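Long-range contacts in StAR-related lipid transfer protein 13 (Homo sapiens, PDB 2PSO), which activates the GTPase activity of RhoA and perhaps Cdc42, and carries the C-terminal START domain described here, a probable lipid-binding module: residues T61-K66 and K75-S80; S188-I193 and A216-I221; T118-Y123 and V158-A163; E112-Q117 and V137-W142. All coordinates share one frame; numbering follows the deposited sequence.

In the fold
All four contacts lie in the START domain and involve strands of one curved, largely antiparallel sheet. Along the chain contact 1 closes first, contacts 3 and 4 follow with alternating segments, and contact 2 comes last. Contacts 1 and 2 have centres about 11 Å apart and meet through the neighbouring strands 76-83 and 188-196, where A79 pairs with H192. Contacts 3 and 4, about 9 Å apart between centres, share the meander of strands 109-115, 118-125 and 134-143; contact 3 adds the loop after strand 151-157, whose H160 hydrogen-bonds E112 of contact 4. Contact 1 lies about 25 to 27 Å from these two, centre to centre. Contact 2 brings in helix 209-223, giving the domain its helix-grip character.

Contact 1: T61-K66 and K75-S80; sequences TDLAFK and KLWKAS
Residues D62-K66 and L76-S80 run antiparallel, their axes 4.7 Å apart at 170°, with S80 N bonded to D62 O (2.9 Å) and, at the other end, L76 N hydrogen-bonded to K66 O (3.0 Å), in the carbonyl plane and nearly straight. The side chains that interlock belong to F65, W77 and K75. F65 CB lies over one face of W77, 3.8 Å from the centroid of the six-membered ring. A chi1 of 61° turns the phenyl ring so that its edge meets that indole face, an offset edge-to-face pair with planes 61° apart, and K75 lies alongside. K75 runs extended, its CD and NZ off-centre from the phenyl ring, NZ making a cation-pi contact 4.4 Å from the centroid while hydrogen-bonding S207 O. L63 CD1 fills in between W77 CE3 (3.9 Å) and A79 CB (4.0 Å). The two strands form a beta hairpin, with strand 53-55 pairing on 62-66 and strand 188-196 on 76-83, and F210 of helix 209-223 meets W77.

Contact 2: S188-I193 and A216-I221; sequences SRLTHI and AEVARI
E217, V218 and I221 are the helix residues that meet the strand, where L190 and H192 rise to face them; the segment axes pass 9.3 Å apart at 150°. A216 opens the segment, its O accepting R220 N in the regular helix pattern. E217 comes next, its chain extended so that OE2 arrives 3.3 Å from H192 ND1, with carboxylate and imidazole planes only 19° apart. The carboxylate oxygen OE2 is also hydrogen-bonded to Y178 OH, and H192 NE2 to S176 OG, while the H192 ring stacks on that of Y178; these partners on strand 169-182 should help to fix the rotation of the imidazole. A carboxylate so near would probably favour the protonated form of H192. V218 then turns its CG2 methyl to L190, 3.7 Å from CD2, the two side chains pointing opposite ways as they pass. One turn after E217, I221 lies roughly perpendicular to L190 and sets CG2 3.7 Å from the same CD2, so one methyl of L190 touches both helix side chains. V81 of the adjoining strand and W101 border this apolar patch. A C-terminal helix laid across a curved antiparallel sheet is the hallmark of the helix-grip fold of START domains, in which helix and sheet together enclose the lipid cavity.

Contact 3: T118-Y123 and V158-A163; sequences TEIYQY and VEHEEA
I120 reaches across to V158 and H160, the main apolar meeting of strand and loop. From its CB the side chain divides: the CG2 methyl heads for V158 CG2, a loose contact at 4.4 Å, while CG1, anti to the carbonyl carbon (chi1 -64°), carries an extended arm whose CD1 arrives obliquely at the imidazole, 3.4 Å from H160 CD2. That ring is held mainly through H160 NE2, hydrogen-bonded to E112 OE1. In the model H160 ND1 also accepts E162 N at 3.2 Å, with the donor tilted out of the ring plane, and the loop closes as a type I turn from H160 to A163, A163 N bonding to H160 O (3.1 Å); E162 and A163 are poorly ordered. Further along the strand, Q122 NE2 comes near A163 CB, an approach that is therefore doubtful. The loop leaves strand 151-157 and drapes over the sheet, with V158 against L139 and A163 against V137 of strand 134-143, and H160 against V111 of strand 109-115.

Contact 4: E112-Q117 and V137-W142; sequences ETLDRQ and VVLRTW
Chi1 of W142 is 54°, which places the indole between its own backbone N and carbonyl carbon, and chi1 of Q117 is -68°, CG anti to the carbonyl carbon; together they bring the base of the Q117 side chain over the indole. Q117 CB stands over the face of the five-membered ring of W142, 4.2 Å from its centroid, in a CH-pi contact. The backbone carbonyl of Q117 also lies above the indole plane, offset toward the rim, and takes two donors: W142 N at 3.0 Å with an N-H...O angle of 150°, nearly in line with the C=O bond, and T141 OG1 at 3.3 Å, which is weak. Preceding it, R116 O approaches W142 CZ2 (3.6 Å). Farther back, L114 lies roughly perpendicular to L139, their CD1 methyls 3.7 Å apart, a small apolar touch near the surface. D115 OD1 accepts Q117 N (3.0 Å) and T118 OG1, both weakly. W142 also packs on L95 and R96 of helix 87-96. L114 and D115 both face T118, a classic beta bulge at the end of the hairpin of strands 109-115 and 118-125. Q117, just after the bulge, carries the antiparallel pairing of strand 118-125 with strand 134-143 one step further, at the corner of a three-stranded meander of the START sheet.

Contact 1: T61-K66 and K75-S80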
loop_
_atom_site.group_PDB
_atom_site.type_symbol
_atom_site.label_atom_id
_atom_site.label_comp_id
_atom_site.label_asym_id
_atom_site.label_seq_id
_atom_site.Cartn_x
_atom_site.Cartn_y
_atom_site.Cartn_z
ATOM N N THR A 61 2.862 14.350 0.192
ATOM C CA THR A 61 2.135 13.211 -0.353
ATOM C C THR A 61 0.666 13.542 -0.498
ATOM O O THR A 61 0.149 14.364 0.240
ATOM C CB THR A 61 2.223 12.019 0.587
ATOM O OG1 THR A 61 2.173 12.509 1.923
ATOM C CG2 THR A 61 3.531 11.316 0.413
ATOM N N ASP A 62 -0.002 12.891 -1.444
ATOM C CA ASP A 62 -1.450 12.934 -1.552
ATOM C C ASP A 62 -2.087 11.670 -0.978
ATOM O O ASP A 62 -1.939 10.594 -1.546
ATOM C CB ASP A 62 -1.851 13.097 -3.010
ATOM C CG ASP A 62 -1.742 14.547 -3.487
ATOM O OD1 ASP A 62 -0.994 15.364 -2.871
ATOM O OD2 ASP A 62 -2.412 14.876 -4.490
ATOM N N LEU A 63 -2.808 11.805 0.134
ATOM C CA LEU A 63 -3.596 10.708 0.724
ATOM C C LEU A 63 -5.124 10.854 0.508
ATOM O O LEU A 63 -5.635 11.977 0.362
ATOM C CB LEU A 63 -3.328 10.685 2.216
ATOM C CG LEU A 63 -3.722 9.437 2.979
ATOM C CD1 LEU A 63 -3.261 8.249 2.187
ATOM C CD2 LEU A 63 -3.051 9.515 4.344
ATOM N N ALA A 64 -5.843 9.723 0.496
ATOM C CA ALA A 64 -7.310 9.695 0.377
ATOM C C ALA A 64 -7.855 8.320 0.748
ATOM O O ALA A 64 -7.112 7.341 0.728
ATOM C CB ALA A 64 -7.753 10.059 -1.020
ATOM N N PHE A 65 -9.139 8.235 1.116
ATOM C CA PHE A 65 -9.731 6.913 1.332
ATOM C C PHE A 65 -11.102 6.716 0.737
ATOM O O PHE A 65 -11.665 7.603 0.102
ATOM C CB PHE A 65 -9.714 6.480 2.794
ATOM C CG PHE A 65 -10.486 7.370 3.705
ATOM C CD1 PHE A 65 -11.843 7.147 3.940
ATOM C CD2 PHE A 65 -9.856 8.397 4.382
ATOM C CE1 PHE A 65 -12.556 7.948 4.794
ATOM C CE2 PHE A 65 -10.573 9.207 5.260
ATOM C CZ PHE A 65 -11.928 8.985 5.455
ATOM N N LYS A 66 -11.645 5.536 0.952
ATOM C CA LYS A 66 -12.869 5.185 0.300
ATOM C C LYS A 66 -13.490 4.029 1.079
ATOM O O LYS A 66 -12.787 3.089 1.486
ATOM C CB LYS A 66 -12.580 4.776 -1.155
ATOM C CG LYS A 66 -13.818 4.490 -1.970
ATOM C CD LYS A 66 -13.548 3.670 -3.194
ATOM C CE LYS A 66 -13.496 4.530 -4.447
ATOM N NZ LYS A 66 -13.987 3.748 -5.633
ATOM N N LYS A 75 -10.934 0.292 5.253
ATOM C CA LYS A 75 -10.948 1.265 4.178
ATOM C C LYS A 75 -9.976 0.910 3.051
ATOM O O LYS A 75 -9.009 0.161 3.240
ATOM C CB LYS A 75 -10.666 2.661 4.732
ATOM C CG LYS A 75 -11.848 3.258 5.473
ATOM C CD LYS A 75 -11.419 4.384 6.414
ATOM C CE LYS A 75 -12.482 4.660 7.481
ATOM N NZ LYS A 75 -12.242 5.947 8.193
ATOM N N LEU A 76 -10.263 1.432 1.869
ATOM C CA LEU A 76 -9.358 1.311 0.756
ATOM C C LEU A 76 -8.595 2.611 0.717
ATOM O O LEU A 76 -9.201 3.666 0.579
ATOM C CB LEU A 76 -10.157 1.191 -0.528
ATOM C CG LEU A 76 -9.384 0.915 -1.808
ATOM C CD1 LEU A 76 -8.703 -0.444 -1.704
ATOM C CD2 LEU A 76 -10.328 0.944 -3.012
ATOM N N TRP A 77 -7.278 2.559 0.829
ATOM C CA TRP A 77 -6.492 3.791 0.776
ATOM C C TRP A 77 -5.778 4.035 -0.537
ATOM O O TRP A 77 -5.588 3.127 -1.331
ATOM C CB TRP A 77 -5.454 3.787 1.858
ATOM C CG TRP A 77 -6.025 3.754 3.203
ATOM C CD1 TRP A 77 -6.345 2.652 3.936
ATOM C CD2 TRP A 77 -6.334 4.884 4.014
ATOM N NE1 TRP A 77 -6.810 3.031 5.168
ATOM C CE2 TRP A 77 -6.815 4.398 5.238
ATOM C CE3 TRP A 77 -6.245 6.267 3.823
ATOM C CZ2 TRP A 77 -7.210 5.239 6.263
ATOM C CZ3 TRP A 77 -6.634 7.105 4.849
ATOM C CH2 TRP A 77 -7.113 6.589 6.051
ATOM N N LYS A 78 -5.358 5.280 -0.732
ATOM C CA LYS A 78 -4.698 5.703 -1.953
ATOM C C LYS A 78 -3.697 6.793 -1.645
ATOM O O LYS A 78 -4.096 7.909 -1.347
ATOM C CB LYS A 78 -5.728 6.226 -2.947
ATOM C CG LYS A 78 -5.137 6.713 -4.245
ATOM C CD LYS A 78 -6.202 6.865 -5.321
ATOM C CE LYS A 78 -6.937 8.177 -5.200
ATOM N NZ LYS A 78 -6.116 9.296 -5.745
ATOM N N ALA A 79 -2.406 6.474 -1.724
ATOM C CA ALA A 79 -1.339 7.468 -1.542
ATOM C C ALA A 79 -0.532 7.739 -2.815
ATOM O O ALA A 79 -0.376 6.851 -3.654
ATOM C CB ALA A 79 -0.424 7.069 -0.424
ATOM N N SER A 80 -0.026 8.970 -2.949
ATOM C CA SER A 80 0.760 9.402 -4.118
ATOM C C SER A 80 2.054 10.150 -3.821
ATOM O O SER A 80 2.233 10.700 -2.733
ATOM C CB SER A 80 -0.072 10.302 -4.987
ATOM O OG SER A 80 -0.874 9.510 -5.806
#

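Contact 2: S188-I193 and A216-I221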
loop_
_atom_site.group_PDB
_atom_site.type_symbol
_atom_site.label_atom_id
_atom_site.label_comp_id
_atom_site.label_asym_id
_atom_site.label_seq_id
_atom_site.Cartn_x
_atom_site.Cartn_y
_atom_site.Cartn_z
ATOM N N SER A 188 8.141 10.216 -12.588
ATOM C CA SER A 188 6.916 9.441 -12.502
ATOM C C SER A 188 6.014 9.897 -11.387
ATOM O O SER A 188 6.484 10.365 -10.339
ATOM C CB SER A 188 7.242 7.979 -12.268
ATOM O OG SER A 188 8.054 7.503 -13.308
ATOM N N ARG A 189 4.717 9.738 -11.619
ATOM C CA ARG A 189 3.718 9.817 -10.566
ATOM C C ARG A 189 3.534 8.376 -10.057
ATOM O O ARG A 189 3.132 7.495 -10.810
ATOM C CB ARG A 189 2.410 10.393 -11.140
ATOM C CG ARG A 189 1.189 10.410 -10.209
ATOM C CD ARG A 189 0.682 11.823 -9.895
ATOM N NE ARG A 189 1.381 12.459 -8.770
ATOM C CZ ARG A 189 0.809 12.791 -7.608
ATOM N NH1 ARG A 189 1.529 13.376 -6.645
ATOM N NH2 ARG A 189 -0.490 12.546 -7.411
ATOM N N LEU A 190 3.859 8.130 -8.796
ATOM C CA LEU A 190 3.641 6.817 -8.215
ATOM C C LEU A 190 2.371 6.790 -7.381
ATOM O O LEU A 190 2.199 7.618 -6.500
ATOM C CB LEU A 190 4.822 6.456 -7.323
ATOM C CG LEU A 190 4.706 5.201 -6.436
ATOM C CD1 LEU A 190 4.429 3.995 -7.226
ATOM C CD2 LEU A 190 5.991 5.021 -5.669
ATOM N N THR A 191 1.483 5.843 -7.629
ATOM C CA THR A 191 0.264 5.761 -6.833
ATOM C C THR A 191 0.048 4.360 -6.295
ATOM O O THR A 191 -0.063 3.399 -7.062
ATOM C CB THR A 191 -0.960 6.167 -7.647
ATOM O OG1 THR A 191 -0.889 7.565 -7.946
ATOM C CG2 THR A 191 -2.244 5.888 -6.887
ATOM N N HIS A 192 -0.004 4.235 -4.975
ATOM C CA HIS A 192 -0.361 2.972 -4.356
ATOM C C HIS A 192 -1.795 2.937 -3.761
ATOM O O HIS A 192 -2.064 3.541 -2.712
ATOM C CB HIS A 192 0.649 2.636 -3.282
ATOM C CG HIS A 192 0.513 1.250 -2.760
ATOM N ND1 HIS A 192 0.936 0.884 -1.496
ATOM C CD2 HIS A 192 0.002 0.132 -3.326
ATOM C CE1 HIS A 192 0.683 -0.401 -1.304
ATOM N NE2 HIS A 192 0.124 -0.883 -2.403
ATOM N N ILE A 193 -2.704 2.227 -4.426
ATOM C CA ILE A 193 -4.002 1.932 -3.841
ATOM C C ILE A 193 -4.040 0.583 -3.138
ATOM O O ILE A 193 -4.034 -0.445 -3.799
ATOM C CB ILE A 193 -5.102 1.869 -4.905
ATOM C CG1 ILE A 193 -5.202 3.196 -5.650
ATOM C CG2 ILE A 193 -6.455 1.503 -4.249
ATOM C CD1 ILE A 193 -5.840 3.060 -7.003
ATOM N N ALA A 216 3.778 7.234 3.819
ATOM C CA ALA A 216 5.180 7.249 4.177
ATOM C C ALA A 216 5.936 6.160 3.422
ATOM O O ALA A 216 7.158 6.230 3.287
ATOM C CB ALA A 216 5.359 7.105 5.691
ATOM N N GLU A 217 5.216 5.154 2.936
ATOM C CA GLU A 217 5.864 4.078 2.180
ATOM C C GLU A 217 6.234 4.668 0.841
ATOM O O GLU A 217 7.359 4.536 0.329
ATOM C CB GLU A 217 4.929 2.885 1.979
ATOM C CG GLU A 217 5.618 1.701 1.354
ATOM C CD GLU A 217 4.650 0.657 0.802
ATOM O OE1 GLU A 217 4.598 -0.474 1.361
ATOM O OE2 GLU A 217 3.948 0.965 -0.193
ATOM N N VAL A 218 5.264 5.390 0.320
ATOM C CA VAL A 218 5.362 5.996 -0.968
ATOM C C VAL A 218 6.316 7.193 -0.952
ATOM O O VAL A 218 6.821 7.602 -1.982
ATOM C CB VAL A 218 3.960 6.335 -1.446
ATOM C CG1 VAL A 218 3.668 7.798 -1.331
ATOM C CG2 VAL A 218 3.762 5.813 -2.846
ATOM N N ALA A 219 6.611 7.716 0.231
ATOM C CA ALA A 219 7.542 8.842 0.361
ATOM C C ALA A 219 8.955 8.301 0.434
ATOM O O ALA A 219 9.892 8.925 -0.061
ATOM C CB ALA A 219 7.235 9.640 1.593
ATOM N N ARG A 220 9.097 7.139 1.066
ATOM C CA ARG A 220 10.377 6.489 1.168
ATOM C C ARG A 220 10.826 6.008 -0.200
ATOM O O ARG A 220 11.996 6.172 -0.574
ATOM C CB ARG A 220 10.304 5.335 2.131
ATOM C CG ARG A 220 10.301 5.794 3.535
ATOM C CD ARG A 220 10.459 4.648 4.464
ATOM N NE ARG A 220 9.596 3.548 4.075
ATOM C CZ ARG A 220 8.694 3.015 4.875
ATOM N NH1 ARG A 220 8.566 3.489 6.098
ATOM N NH2 ARG A 220 7.943 2.005 4.462
ATOM N N ILE A 221 9.897 5.450 -0.971
ATOM C CA ILE A 221 10.248 5.047 -2.317
ATOM C C ILE A 221 10.787 6.246 -3.059
ATOM O O ILE A 221 11.807 6.147 -3.752
ATOM C CB ILE A 221 9.068 4.514 -3.071
ATOM C CG1 ILE A 221 8.677 3.141 -2.493
ATOM C CG2 ILE A 221 9.422 4.452 -4.559
ATOM C CD1 ILE A 221 7.350 2.637 -2.942
#

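Contact 3: T118-Y123 and V158-A163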
loop_
_atom_site.group_PDB
_atom_site.type_symbol
_atom_site.label_atom_id
_atom_site.label_comp_id
_atom_site.label_asym_id
_atom_site.label_seq_id
_atom_site.Cartn_x
_atom_site.Cartn_y
_atom_site.Cartn_z
ATOM N N THR A 118 4.505 -13.143 -13.371
ATOM C CA THR A 118 3.718 -13.362 -12.183
ATOM C C THR A 118 4.424 -14.374 -11.283
ATOM O O THR A 118 5.047 -15.330 -11.781
ATOM C CB THR A 118 2.260 -13.847 -12.471
ATOM O OG1 THR A 118 2.229 -15.267 -12.527
ATOM C CG2 THR A 118 1.702 -13.304 -13.768
ATOM N N GLU A 119 4.303 -14.171 -9.966
ATOM C CA GLU A 119 5.029 -14.970 -8.998
ATOM C C GLU A 119 4.374 -14.993 -7.611
ATOM O O GLU A 119 3.476 -14.195 -7.300
ATOM C CB GLU A 119 6.467 -14.462 -8.887
ATOM C CG GLU A 119 6.757 -13.489 -7.774
ATOM C CD GLU A 119 8.116 -12.813 -7.945
ATOM O OE1 GLU A 119 8.758 -13.024 -9.007
ATOM O OE2 GLU A 119 8.556 -12.061 -7.034
ATOM N N ILE A 120 4.824 -15.929 -6.783
ATOM C CA ILE A 120 4.444 -15.937 -5.395
ATOM C C ILE A 120 5.601 -15.464 -4.505
ATOM O O ILE A 120 6.677 -16.075 -4.421
ATOM C CB ILE A 120 3.972 -17.313 -4.989
ATOM C CG1 ILE A 120 2.723 -17.642 -5.770
ATOM C CG2 ILE A 120 3.664 -17.354 -3.517
ATOM C CD1 ILE A 120 2.073 -18.823 -5.243
ATOM N N TYR A 121 5.387 -14.354 -3.840
ATOM C CA TYR A 121 6.488 -13.709 -3.164
ATOM C C TYR A 121 6.183 -13.746 -1.694
ATOM O O TYR A 121 5.031 -13.659 -1.300
ATOM C CB TYR A 121 6.593 -12.266 -3.657
ATOM C CG TYR A 121 7.901 -11.610 -3.385
ATOM C CD1 TYR A 121 9.067 -12.098 -3.948
ATOM C CD2 TYR A 121 7.982 -10.489 -2.574
ATOM C CE1 TYR A 121 10.271 -11.496 -3.714
ATOM C CE2 TYR A 121 9.196 -9.860 -2.338
ATOM C CZ TYR A 121 10.334 -10.372 -2.910
ATOM O OH TYR A 121 11.552 -9.785 -2.667
ATOM N N GLN A 122 7.201 -13.872 -0.867
ATOM C CA GLN A 122 6.953 -13.930 0.567
ATOM C C GLN A 122 7.939 -13.073 1.307
ATOM O O GLN A 122 9.129 -13.248 1.149
ATOM C CB GLN A 122 7.046 -15.378 1.048
ATOM C CG GLN A 122 7.389 -15.556 2.497
ATOM C CD GLN A 122 8.339 -16.719 2.699
ATOM O OE1 GLN A 122 9.540 -16.527 2.866
ATOM N NE2 GLN A 122 7.817 -17.927 2.663
ATOM N N TYR A 123 7.442 -12.135 2.099
ATOM C CA TYR A 123 8.313 -11.309 2.917
ATOM C C TYR A 123 7.800 -11.146 4.326
ATOM O O TYR A 123 6.663 -11.483 4.616
ATOM C CB TYR A 123 8.500 -9.928 2.307
ATOM C CG TYR A 123 7.223 -9.140 2.001
ATOM C CD1 TYR A 123 6.729 -8.176 2.891
ATOM C CD2 TYR A 123 6.538 -9.328 0.801
ATOM C CE1 TYR A 123 5.584 -7.436 2.598
ATOM C CE2 TYR A 123 5.394 -8.608 0.509
ATOM C CZ TYR A 123 4.921 -7.662 1.403
ATOM O OH TYR A 123 3.786 -6.943 1.064
ATOM N N VAL A 158 -2.017 -14.899 -0.546
ATOM C CA VAL A 158 -2.417 -16.279 -0.787
ATOM C C VAL A 158 -1.748 -17.136 0.262
ATOM O O VAL A 158 -1.037 -16.616 1.115
ATOM C CB VAL A 158 -1.967 -16.781 -2.175
ATOM C CG1 VAL A 158 -2.613 -15.971 -3.291
ATOM C CG2 VAL A 158 -0.463 -16.715 -2.286
ATOM N N GLU A 159 -1.971 -18.440 0.204
ATOM C CA GLU A 159 -1.204 -19.382 0.999
ATOM C C GLU A 159 -0.345 -20.242 0.089
ATOM O O GLU A 159 -0.764 -20.614 -1.009
ATOM C CB GLU A 159 -2.138 -20.305 1.749
ATOM C CG GLU A 159 -2.751 -19.688 2.966
ATOM C CD GLU A 159 -3.839 -20.561 3.505
ATOM O OE1 GLU A 159 -4.701 -20.059 4.258
ATOM O OE2 GLU A 159 -3.821 -21.758 3.141
ATOM N N HIS A 160 0.845 -20.594 0.545
ATOM C CA HIS A 160 1.636 -21.540 -0.226
ATOM C C HIS A 160 2.070 -22.684 0.639
ATOM O O HIS A 160 2.426 -22.477 1.787
ATOM C CB HIS A 160 2.873 -20.894 -0.889
ATOM C CG HIS A 160 3.336 -21.644 -2.099
ATOM N ND1 HIS A 160 4.275 -22.651 -2.035
ATOM C CD2 HIS A 160 2.923 -21.595 -3.388
ATOM C CE1 HIS A 160 4.440 -23.170 -3.241
ATOM N NE2 HIS A 160 3.637 -22.543 -4.081
ATOM N N GLU A 161 2.072 -23.884 0.078
ATOM C CA GLU A 161 2.510 -25.072 0.808
ATOM C C GLU A 161 3.957 -24.983 1.318
ATOM O O GLU A 161 4.382 -25.823 2.096
ATOM C CB GLU A 161 2.314 -26.339 -0.046
ATOM N N GLU A 162 4.704 -23.964 0.892
ATOM C CA GLU A 162 6.119 -23.828 1.258
ATOM C C GLU A 162 6.440 -22.515 1.947
ATOM O O GLU A 162 7.587 -22.254 2.293
ATOM C CB GLU A 162 7.002 -23.969 0.028
ATOM C CG GLU A 162 7.025 -25.373 -0.520
ATOM C CD GLU A 162 7.908 -25.495 -1.733
ATOM O OE1 GLU A 162 9.055 -25.000 -1.673
ATOM O OE2 GLU A 162 7.455 -26.083 -2.744
ATOM N N ALA A 163 5.425 -21.687 2.141
ATOM C CA ALA A 163 5.599 -20.438 2.852
ATOM C C ALA A 163 4.975 -20.515 4.252
ATOM O O ALA A 163 3.877 -20.004 4.487
ATOM C CB ALA A 163 4.990 -19.319 2.050
#

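Contact 4: E112-Q117 and V137-W142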
loop_
_atom_site.group_PDB
_atom_site.type_symbol
_atom_site.label_atom_id
_atom_site.label_comp_id
_atom_site.label_asym_id
_atom_site.label_seq_id
_atom_site.Cartn_x
_atom_site.Cartn_y
_atom_site.Cartn_z
ATOM N N GLU A 112 7.505 -19.249 -5.849
ATOM C CA GLU A 112 7.194 -20.003 -7.032
ATOM C C GLU A 112 7.132 -18.991 -8.153
ATOM O O GLU A 112 6.758 -17.848 -7.937
ATOM C CB GLU A 112 5.863 -20.775 -6.888
ATOM C CG GLU A 112 5.719 -21.914 -7.892
ATOM C CD GLU A 112 4.387 -22.656 -7.831
ATOM O OE1 GLU A 112 3.833 -22.868 -6.721
ATOM O OE2 GLU A 112 3.900 -23.053 -8.913
ATOM N N THR A 113 7.536 -19.398 -9.342
ATOM C CA THR A 113 7.374 -18.542 -10.482
ATOM C C THR A 113 6.269 -19.138 -11.329
ATOM O O THR A 113 6.321 -20.322 -11.669
ATOM C CB THR A 113 8.676 -18.421 -11.250
ATOM O OG1 THR A 113 9.596 -17.669 -10.443
ATOM C CG2 THR A 113 8.458 -17.699 -12.551
ATOM N N LEU A 114 5.244 -18.343 -11.626
ATOM C CA LEU A 114 4.117 -18.882 -12.344
ATOM C C LEU A 114 4.241 -18.627 -13.828
ATOM O O LEU A 114 3.891 -19.503 -14.607
ATOM C CB LEU A 114 2.810 -18.337 -11.808
ATOM C CG LEU A 114 2.560 -18.739 -10.370
ATOM C CD1 LEU A 114 1.208 -18.228 -9.982
ATOM C CD2 LEU A 114 2.647 -20.255 -10.197
ATOM N N ASP A 115 4.693 -17.421 -14.204
ATOM C CA ASP A 115 5.140 -17.125 -15.566
ATOM C C ASP A 115 6.100 -15.960 -15.612
ATOM O O ASP A 115 6.551 -15.476 -14.570
ATOM C CB ASP A 115 3.985 -16.948 -16.554
ATOM C CG ASP A 115 3.077 -15.783 -16.220
ATOM O OD1 ASP A 115 3.519 -14.771 -15.612
ATOM O OD2 ASP A 115 1.891 -15.879 -16.629
ATOM N N ARG A 116 6.432 -15.492 -16.809
ATOM C CA ARG A 116 7.470 -14.471 -16.890
ATOM C C ARG A 116 7.158 -13.330 -15.950
ATOM O O ARG A 116 8.045 -12.822 -15.278
ATOM C CB ARG A 116 7.750 -13.985 -18.320
ATOM C CG ARG A 116 6.565 -13.949 -19.252
ATOM C CD ARG A 116 6.987 -13.617 -20.698
ATOM N NE ARG A 116 7.558 -12.266 -20.842
ATOM C CZ ARG A 116 6.840 -11.147 -20.985
ATOM N NH1 ARG A 116 7.445 -9.972 -21.115
ATOM N NH2 ARG A 116 5.511 -11.192 -20.997
ATOM N N GLN A 117 5.893 -12.941 -15.857
ATOM C CA GLN A 117 5.593 -11.758 -15.055
ATOM C C GLN A 117 4.662 -11.921 -13.854
ATOM O O GLN A 117 4.098 -10.953 -13.375
ATOM C CB GLN A 117 5.173 -10.598 -15.956
ATOM C CG GLN A 117 6.332 -10.134 -16.792
ATOM C CD GLN A 117 6.003 -8.956 -17.648
ATOM O OE1 GLN A 117 4.873 -8.468 -17.656
ATOM N NE2 GLN A 117 6.994 -8.487 -18.393
ATOM N N VAL A 137 2.530 -13.262 2.105
ATOM C CA VAL A 137 2.717 -14.269 1.092
ATOM C C VAL A 137 1.717 -13.882 0.059
ATOM O O VAL A 137 0.526 -13.871 0.305
ATOM C CB VAL A 137 2.370 -15.682 1.588
ATOM C CG1 VAL A 137 2.483 -16.687 0.439
ATOM C CG2 VAL A 137 3.261 -16.071 2.772
ATOM N N VAL A 138 2.200 -13.572 -1.121
ATOM C CA VAL A 138 1.407 -12.820 -2.041
ATOM C C VAL A 138 1.571 -13.335 -3.470
ATOM O O VAL A 138 2.634 -13.819 -3.834
ATOM C CB VAL A 138 1.826 -11.372 -1.874
ATOM C CG1 VAL A 138 2.018 -10.688 -3.198
ATOM C CG2 VAL A 138 0.830 -10.681 -1.014
ATOM N N LEU A 139 0.496 -13.311 -4.247
ATOM C CA LEU A 139 0.570 -13.458 -5.685
ATOM C C LEU A 139 0.833 -12.046 -6.286
ATOM O O LEU A 139 0.027 -11.144 -6.082
ATOM C CB LEU A 139 -0.781 -14.000 -6.139
ATOM C CG LEU A 139 -1.100 -14.240 -7.620
ATOM C CD1 LEU A 139 -0.275 -15.374 -8.163
ATOM C CD2 LEU A 139 -2.589 -14.549 -7.810
ATOM N N ARG A 140 1.955 -11.806 -6.962
ATOM C CA ARG A 140 2.182 -10.484 -7.597
ATOM C C ARG A 140 2.287 -10.725 -9.060
ATOM O O ARG A 140 2.889 -11.707 -9.478
ATOM C CB ARG A 140 3.537 -9.835 -7.252
ATOM C CG ARG A 140 4.128 -10.171 -5.945
ATOM C CD ARG A 140 5.600 -10.086 -6.048
ATOM N NE ARG A 140 6.159 -9.000 -5.262
ATOM C CZ ARG A 140 7.453 -8.732 -5.198
ATOM N NH1 ARG A 140 7.877 -7.718 -4.467
ATOM N NH2 ARG A 140 8.323 -9.490 -5.852
ATOM N N THR A 141 1.790 -9.794 -9.846
ATOM C CA THR A 141 2.051 -9.837 -11.242
ATOM C C THR A 141 2.389 -8.404 -11.608
ATOM O O THR A 141 1.968 -7.489 -10.917
ATOM C CB THR A 141 0.825 -10.430 -12.032
ATOM O OG1 THR A 141 0.947 -10.152 -13.437
ATOM C CG2 THR A 141 -0.493 -9.885 -11.527
ATOM N N TRP A 142 3.179 -8.179 -12.651
ATOM C CA TRP A 142 3.540 -6.802 -12.973
ATOM C C TRP A 142 3.523 -6.662 -14.458
ATOM O O TRP A 142 3.542 -7.659 -15.157
ATOM C CB TRP A 142 4.893 -6.417 -12.425
ATOM C CG TRP A 142 5.997 -7.330 -12.808
ATOM C CD1 TRP A 142 6.922 -7.117 -13.777
ATOM C CD2 TRP A 142 6.325 -8.601 -12.210
ATOM N NE1 TRP A 142 7.797 -8.182 -13.842
ATOM C CE2 TRP A 142 7.451 -9.107 -12.897
ATOM C CE3 TRP A 142 5.756 -9.369 -11.184
ATOM C CZ2 TRP A 142 8.016 -10.347 -12.607
ATOM C CZ3 TRP A 142 6.319 -10.604 -10.892
ATOM C CH2 TRP A 142 7.449 -11.077 -11.599
#